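Long-range contact in succinate dehydrogenase (Membrane anchor subunit) (Mycolicibacterium smegmatis, PDB 7D6V), which anchors succinate dehydrogenase in the membrane, carries a membrane-embedded Rieske-type iron-sulfur cluster and probably passes electrons to quinone: residues Gly186-Leu192 and Thr254-Ile258. Numbering follows the deposited sequence.
Sequences GLGNVIL and TDFYI
Two torsions bring I191 and Y257 together: the Y257 ring leaves its helix with CG anti to the backbone N (chi1 -177°), and I191 holds CD1 anti to CA about the CB-CG1 bond (chi2 174°), which sets that methyl over the ring. They join two helices of the membrane anchor's bundle, the first turn of helix 188-204 and a turn near the C-terminal end of helix 240-264; over these turns the axes run nearly antiparallel, at 161°, and come within 10.2 Å of each other. I191 CD1 lies 3.6 Å from the centroid of the Y257 ring, over one face and displaced toward CG, a CH-pi contact that suits isoleucine, whose longer branch ends in a methyl able to lie over the ring. Crossing at about a right angle, the two side chains meet as a methyl end on a flat plate. G188 suits the place beside the ring, since without a side chain its CA comes within 4.0 Å of Y257 CE2. L187, at the N-cap position, has CD2 beside the phenol end, 4.1 Å from Y257 OH. About one turn before Y257, T254 meets the other branch of I191: CG2 packs 3.7 Å from T254 OG1. That hydroxyl is already bonded to the backbone O of T250, one turn back, so T254 can sit in an apolar interface with its polar atom satisfied and its methyl offered to the neighbouring helix. L192 takes up that offer, a single methyl serving two residues of helix 240-264: CD2 stands 3.7 Å from T254 CG2 and 3.9 Å from I258 CD1.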
loop_
_atom_site.group_PDB
_atom_site.type_symbol
_atom_site.label_atom_id
_atom_site.label_comp_id
_atom_site.label_asym_id
_atom_site.label_seq_id
_atom_site.Cartn_x
_atom_site.Cartn_y
_atom_site.Cartn_z
ATOM N N GLY C 186 -39.046 -20.616 36.003
ATOM C CA GLY C 186 -38.335 -20.674 37.268
ATOM C C GLY C 186 -36.856 -20.349 37.338
ATOM O O GLY C 186 -36.166 -20.894 38.203
ATOM N N LEU C 187 -36.349 -19.530 36.420
ATOM C CA LEU C 187 -34.946 -19.117 36.345
ATOM C C LEU C 187 -34.022 -20.236 35.881
ATOM O O LEU C 187 -32.990 -19.974 35.252
ATOM C CB LEU C 187 -34.456 -18.602 37.704
ATOM C CG LEU C 187 -33.002 -18.145 37.802
ATOM C CD1 LEU C 187 -32.742 -16.945 36.908
ATOM C CD2 LEU C 187 -32.619 -17.862 39.237
ATOM N N GLY C 188 -34.462 -21.485 36.026
ATOM C CA GLY C 188 -33.799 -22.558 35.316
ATOM C C GLY C 188 -34.139 -22.482 33.848
ATOM O O GLY C 188 -33.302 -22.758 32.986
ATOM N N ASN C 189 -35.366 -22.055 33.552
ATOM C CA ASN C 189 -35.744 -21.738 32.187
ATOM C C ASN C 189 -34.877 -20.620 31.632
ATOM O O ASN C 189 -34.440 -20.682 30.482
ATOM C CB ASN C 189 -37.220 -21.356 32.138
ATOM C CG ASN C 189 -38.128 -22.518 32.464
ATOM O OD1 ASN C 189 -38.892 -22.474 33.422
ATOM N ND2 ASN C 189 -38.043 -23.572 31.668
ATOM N N VAL C 190 -34.606 -19.596 32.440
ATOM C CA VAL C 190 -33.789 -18.480 31.970
ATOM C C VAL C 190 -32.383 -18.958 31.633
ATOM O O VAL C 190 -31.847 -18.661 30.559
ATOM C CB VAL C 190 -33.766 -17.355 33.018
ATOM C CG1 VAL C 190 -32.975 -16.173 32.500
ATOM C CG2 VAL C 190 -35.178 -16.941 33.375
ATOM N N ILE C 191 -31.772 -19.725 32.540
ATOM C CA ILE C 191 -30.409 -20.200 32.309
ATOM C C ILE C 191 -30.357 -21.111 31.085
ATOM O O ILE C 191 -29.502 -20.946 30.205
ATOM C CB ILE C 191 -29.868 -20.901 33.568
ATOM C CG1 ILE C 191 -29.899 -19.935 34.750
ATOM C CG2 ILE C 191 -28.456 -21.406 33.337
ATOM C CD1 ILE C 191 -29.538 -20.560 36.060
ATOM N N LEU C 192 -31.281 -22.074 31.003
ATOM C CA LEU C 192 -31.294 -23.008 29.882
ATOM C C LEU C 192 -31.529 -22.295 28.556
ATOM O O LEU C 192 -30.858 -22.589 27.561
ATOM C CB LEU C 192 -32.366 -24.073 30.102
ATOM C CG LEU C 192 -32.052 -25.228 31.046
ATOM C CD1 LEU C 192 -33.323 -25.954 31.434
ATOM C CD2 LEU C 192 -31.081 -26.187 30.393
ATOM N N THR C 254 -24.723 -23.691 33.402
ATOM C CA THR C 254 -25.990 -24.403 33.284
ATOM C C THR C 254 -25.921 -25.751 33.991
ATOM O O THR C 254 -26.809 -26.098 34.783
ATOM C CB THR C 254 -26.352 -24.569 31.811
ATOM O OG1 THR C 254 -26.136 -23.328 31.133
ATOM C CG2 THR C 254 -27.813 -24.959 31.658
ATOM N N ASP C 255 -24.847 -26.512 33.741
ATOM C CA ASP C 255 -24.636 -27.756 34.477
ATOM C C ASP C 255 -24.605 -27.520 35.979
ATOM O O ASP C 255 -25.235 -28.255 36.743
ATOM C CB ASP C 255 -23.340 -28.435 34.039
ATOM C CG ASP C 255 -23.313 -29.911 34.390
ATOM O OD1 ASP C 255 -23.292 -30.760 33.487
ATOM O OD2 ASP C 255 -23.312 -30.230 35.596
ATOM N N PHE C 256 -23.845 -26.519 36.424
ATOM C CA PHE C 256 -23.666 -26.318 37.855
ATOM C C PHE C 256 -24.989 -25.987 38.533
ATOM O O PHE C 256 -25.314 -26.550 39.587
ATOM C CB PHE C 256 -22.633 -25.220 38.097
ATOM C CG PHE C 256 -22.167 -25.132 39.515
ATOM C CD1 PHE C 256 -21.512 -26.196 40.103
ATOM C CD2 PHE C 256 -22.382 -23.990 40.258
ATOM C CE1 PHE C 256 -21.084 -26.124 41.404
ATOM C CE2 PHE C 256 -21.956 -23.911 41.560
ATOM C CZ PHE C 256 -21.307 -24.980 42.135
ATOM N N TYR C 257 -25.779 -25.097 37.930
ATOM C CA TYR C 257 -27.068 -24.737 38.507
ATOM C C TYR C 257 -28.013 -25.929 38.537
ATOM O O TYR C 257 -28.689 -26.174 39.546
ATOM C CB TYR C 257 -27.695 -23.580 37.726
ATOM C CG TYR C 257 -29.007 -23.118 38.313
ATOM C CD1 TYR C 257 -29.041 -22.173 39.323
ATOM C CD2 TYR C 257 -30.210 -23.639 37.867
ATOM C CE1 TYR C 257 -30.233 -21.757 39.867
ATOM C CE2 TYR C 257 -31.404 -23.228 38.406
ATOM C CZ TYR C 257 -31.411 -22.288 39.405
ATOM O OH TYR C 257 -32.604 -21.875 39.943
ATOM N N ILE C 258 -28.094 -26.675 37.431
ATOM C CA ILE C 258 -29.013 -27.807 37.396
ATOM C C ILE C 258 -28.605 -28.850 38.424
ATOM O O ILE C 258 -29.451 -29.425 39.113
ATOM C CB ILE C 258 -29.096 -28.400 35.977
ATOM C CG1 ILE C 258 -29.791 -27.420 35.040
ATOM C CG2 ILE C 258 -29.871 -29.701 35.989
ATOM C CD1 ILE C 258 -30.013 -27.957 33.654
#